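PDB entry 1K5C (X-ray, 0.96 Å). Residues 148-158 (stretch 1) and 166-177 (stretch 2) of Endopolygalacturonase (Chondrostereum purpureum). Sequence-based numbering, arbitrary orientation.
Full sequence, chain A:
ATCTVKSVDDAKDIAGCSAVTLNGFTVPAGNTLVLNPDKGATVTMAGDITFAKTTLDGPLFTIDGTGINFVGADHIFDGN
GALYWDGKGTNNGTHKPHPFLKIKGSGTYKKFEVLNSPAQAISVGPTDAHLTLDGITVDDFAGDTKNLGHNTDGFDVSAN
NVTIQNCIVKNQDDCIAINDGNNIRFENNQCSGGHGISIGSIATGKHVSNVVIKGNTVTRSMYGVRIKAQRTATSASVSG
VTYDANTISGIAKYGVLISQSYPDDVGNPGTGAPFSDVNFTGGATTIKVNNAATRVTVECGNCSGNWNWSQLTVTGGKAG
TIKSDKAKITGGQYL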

# COMPACT_ATOMS: atom_id res chain seq x y z
N LEU A 148 13.23 -11.09 9.00
CA LEU A 148 14.20 -10.05 8.64
C LEU A 148 13.60 -8.97 7.74
O LEU A 148 14.04 -7.82 7.83
CB LEU A 148 15.42 -10.67 7.95
CG LEU A 148 16.21 -11.60 8.93
CD1 LEU A 148 17.24 -12.38 8.07
CD2 LEU A 148 16.80 -10.87 10.12
N GLY A 149 12.66 -9.30 6.86
CA GLY A 149 12.04 -8.25 6.05
C GLY A 149 11.22 -7.33 6.95
O GLY A 149 10.60 -7.76 7.93
N HIS A 150 11.22 -6.04 6.62
CA HIS A 150 10.59 -5.07 7.52
C HIS A 150 10.27 -3.81 6.71
O HIS A 150 11.04 -3.42 5.82
CB HIS A 150 11.57 -4.74 8.68
CG HIS A 150 10.88 -4.27 9.87
ND1 HIS A 150 10.32 -5.18 10.76
CD2 HIS A 150 10.65 -3.02 10.37
CE1 HIS A 150 9.76 -4.47 11.74
NE2 HIS A 150 9.93 -3.18 11.53
N ASN A 151 9.13 -3.16 7.00
CA ASN A 151 8.73 -1.96 6.27
C ASN A 151 8.62 -2.26 4.76
O ASN A 151 8.82 -1.36 3.93
CB ASN A 151 9.61 -0.74 6.50
CG ASN A 151 9.70 -0.38 7.98
OD1 ASN A 151 10.79 -0.45 8.60
ND2 ASN A 151 8.61 0.01 8.56
N THR A 152 8.22 -3.49 4.43
CA THR A 152 8.10 -3.93 3.03
C THR A 152 6.71 -3.68 2.46
O THR A 152 6.10 -4.53 1.79
CB THR A 152 8.51 -5.40 2.93
OG1 THR A 152 7.89 -6.12 4.02
CG2 THR A 152 10.04 -5.55 2.96
N ASP A 153 6.23 -2.43 2.67
CA ASP A 153 4.90 -2.05 2.18
C ASP A 153 4.75 -2.40 0.71
O ASP A 153 5.63 -2.15 -0.11
CB ASP A 153 4.68 -0.53 2.28
CG ASP A 153 4.86 0.08 3.65
OD1 ASP A 153 5.54 -0.50 4.52
OD2 ASP A 153 4.32 1.22 3.83
N GLY A 154 3.57 -2.94 0.34
CA GLY A 154 3.34 -3.24 -1.07
C GLY A 154 3.20 -1.97 -1.93
O GLY A 154 3.99 -1.75 -2.86
N PHE A 155 2.19 -1.19 -1.57
CA PHE A 155 1.89 0.06 -2.28
C PHE A 155 1.72 1.17 -1.24
O PHE A 155 0.90 1.04 -0.33
CB PHE A 155 0.54 -0.04 -3.05
CG PHE A 155 0.52 -1.17 -4.04
CD1 PHE A 155 0.98 -0.99 -5.36
CD2 PHE A 155 0.04 -2.44 -3.68
CE1 PHE A 155 0.96 -2.05 -6.25
CE2 PHE A 155 0.02 -3.48 -4.58
CZ PHE A 155 0.50 -3.32 -5.86
N ASP A 156 2.49 2.25 -1.40
CA ASP A 156 2.33 3.48 -0.60
C ASP A 156 1.77 4.54 -1.52
O ASP A 156 2.40 4.88 -2.53
CB ASP A 156 3.67 3.92 -0.02
CG ASP A 156 4.23 2.97 1.02
OD1 ASP A 156 3.36 2.54 1.89
OD2 ASP A 156 5.40 2.66 1.06
N VAL A 157 0.57 5.04 -1.21
CA VAL A 157 -0.13 5.94 -2.11
C VAL A 157 -0.30 7.31 -1.50
O VAL A 157 -0.92 7.47 -0.45
CB VAL A 157 -1.53 5.36 -2.48
CG1 VAL A 157 -2.24 6.29 -3.46
CG2 VAL A 157 -1.38 3.94 -3.06
N SER A 158 0.23 8.32 -2.21
CA SER A 158 -0.00 9.76 -1.93
C SER A 158 -0.38 10.38 -3.28
O SER A 158 0.51 10.83 -4.02
CB SER A 158 1.18 10.43 -1.28
OG SER A 158 1.39 9.94 0.06
N ASN A 166 -6.54 -6.38 -8.69
CA ASN A 166 -6.02 -7.66 -9.17
C ASN A 166 -4.54 -7.86 -8.80
O ASN A 166 -3.86 -8.66 -9.46
CB ASN A 166 -6.20 -7.89 -10.69
CG ASN A 166 -7.63 -7.64 -11.09
OD1 ASN A 166 -8.57 -8.10 -10.45
ND2 ASN A 166 -7.81 -6.91 -12.19
N CYS A 167 -4.07 -7.23 -7.75
CA CYS A 167 -2.66 -7.35 -7.33
C CYS A 167 -2.52 -8.38 -6.22
O CYS A 167 -3.52 -8.79 -5.56
CB CYS A 167 -2.16 -5.98 -6.88
SG CYS A 167 -2.04 -4.76 -8.22
N ILE A 168 -1.27 -8.78 -5.98
CA ILE A 168 -0.93 -9.78 -4.97
C ILE A 168 0.25 -9.22 -4.17
O ILE A 168 1.23 -8.80 -4.79
CB ILE A 168 -0.54 -11.13 -5.60
CG1 ILE A 168 -1.74 -11.70 -6.36
CG2 ILE A 168 0.03 -12.08 -4.58
CD1 ILE A 168 -1.42 -12.91 -7.21
N VAL A 169 0.15 -9.19 -2.85
CA VAL A 169 1.25 -8.72 -2.02
C VAL A 169 1.54 -9.73 -0.92
O VAL A 169 0.66 -10.06 -0.12
CB VAL A 169 0.92 -7.33 -1.34
CG1 VAL A 169 2.07 -6.92 -0.45
CG2 VAL A 169 0.59 -6.30 -2.41
N LYS A 170 2.78 -10.21 -0.88
CA LYS A 170 3.29 -11.12 0.15
C LYS A 170 4.44 -10.37 0.84
O LYS A 170 5.49 -10.15 0.23
CB LYS A 170 3.83 -12.41 -0.48
CG LYS A 170 2.75 -13.16 -1.30
CD LYS A 170 3.36 -14.38 -1.99
CE LYS A 170 2.26 -15.15 -2.76
NZ LYS A 170 2.96 -16.18 -3.60
N ASN A 171 4.22 -9.93 2.08
CA ASN A 171 5.20 -9.01 2.66
C ASN A 171 5.13 -9.05 4.18
O ASN A 171 4.64 -10.02 4.75
CB ASN A 171 5.01 -7.58 2.09
CG ASN A 171 3.75 -6.96 2.63
OD1 ASN A 171 2.88 -7.67 3.16
ND2 ASN A 171 3.61 -5.64 2.47
N GLN A 172 5.72 -8.00 4.81
CA GLN A 172 5.87 -7.93 6.26
C GLN A 172 5.33 -6.61 6.81
O GLN A 172 5.59 -6.28 7.98
CB GLN A 172 7.32 -8.12 6.74
CG GLN A 172 7.92 -9.45 6.33
CD GLN A 172 8.29 -9.56 4.87
OE1 GLN A 172 8.02 -10.66 4.24
NE2 GLN A 172 8.91 -8.59 4.30
N ASP A 173 4.61 -5.84 6.02
CA ASP A 173 4.04 -4.57 6.49
C ASP A 173 2.75 -4.32 5.72
O ASP A 173 2.16 -5.26 5.17
CB ASP A 173 5.09 -3.41 6.42
CG ASP A 173 4.85 -2.34 7.47
OD1 ASP A 173 3.80 -1.66 7.40
OD2 ASP A 173 5.71 -2.17 8.34
N ASP A 174 2.29 -3.09 5.70
CA ASP A 174 0.99 -2.81 5.05
C ASP A 174 0.98 -3.37 3.63
O ASP A 174 1.90 -3.16 2.86
CB ASP A 174 0.73 -1.30 5.05
CG ASP A 174 0.48 -0.76 6.44
OD1 ASP A 174 -0.12 -1.50 7.23
OD2 ASP A 174 0.80 0.42 6.67
N CYS A 175 -0.13 -4.01 3.28
CA CYS A 175 -0.34 -4.43 1.89
C CYS A 175 -0.41 -3.19 0.97
O CYS A 175 0.24 -3.09 -0.06
CB CYS A 175 -1.60 -5.30 1.88
SG CYS A 175 -1.98 -5.99 0.27
N ILE A 176 -1.23 -2.26 1.44
CA ILE A 176 -1.32 -0.89 0.92
C ILE A 176 -1.37 0.03 2.13
O ILE A 176 -1.99 -0.33 3.14
CB ILE A 176 -2.56 -0.66 -0.01
CG1 ILE A 176 -2.61 0.78 -0.51
CG2 ILE A 176 -3.87 -1.11 0.65
CD1 ILE A 176 -3.60 0.99 -1.66
N ALA A 177 -0.73 1.20 1.98
CA ALA A 177 -0.92 2.30 2.93
C ALA A 177 -1.32 3.52 2.08
O ALA A 177 -0.55 3.99 1.24
CB ALA A 177 0.32 2.60 3.74
O HOH W 1 7.53 -4.02 9.12
O HOH W 2 2.90 2.02 6.04

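The end of stretch 2 runs parallel to the second half of stretch 1. Asp153 to Asp156 lie level with Asp174 to Ala177, with CA atoms 4.6 to 4.9 Å apart. Phe155 pairs with Ile176 and Asp156 with Ala177 as parallel beta bridges.

The backbone hydrogen bonds form a ladder. Gly154 N donates to Asp174 O at 3.0 Å, and Phe155 N donates to Cys175 O at 3.1 Å. Phe155 O then accepts from Ala177 N at 2.8 Å. Val157 N donates to Ala177 O at 2.9 Å, with a nearly straight angle of 170°. Ala177 is thus held through both its N and its O, by the residues before and after Asp156, as expected of parallel strands. Three CA-H...O contacts supplement the ladder; one joins Ile176 CA to Phe155 O at 3.2 Å.

Gly154 sits close against stretch 2. A CB built on it would lie 2.4 Å from Cys175 O and 2.9 Å from Val169 CG2, so a side chain would clash here. Gly149 O lies 3.5 Å from Gln172 CB.

Before the paired strands, side chains tie the loops together. Asn171 ND2 donates to Thr152 O at 2.8 Å and also to Asp174 O at 3.0 Å. One amide group therefore links the turn of stretch 2 to stretch 1. Thr152 OG1 accepts from Gln172 N at 3.0 Å.

Phe155 and Ile176 point to the same face of the sheet. Phe155 has the largest covered area in the contact. Its CE2 lies 3.6 Å from Val169 CG2, and its CZ lies 3.8 Å from Cys167 SG. The sulfur approaches the ring obliquely, 57° off the normal. Phe155 CB meets Ile176 CG1 at 4.1 Å, and Val157 CG2 packs on Ile176 CD1 at 3.9 Å.

Asp156 and Ala177 point to the other face, where acidic groups gather. Asp153 OD2 and Asp156 OD1 are only 2.5 Å apart, so one acid group probably carries a proton. Asp153 OD1 is 3.6 Å from Asp173 OD1, a close approach of like charges. Asp173 OD1 also accepts from Asp174 N at 2.7 Å. Water 2 donates to Asp153 OD2 and to Asp174 OD2, each 2.7 Å from its O atom, and so bridges two carboxylates whose OD2 atoms are 4.6 Å apart. Water 1 makes a second bridge. Its O atom accepts from Asn151 N at 2.8 Å and donates to Asp173 OD2 at 2.7 Å.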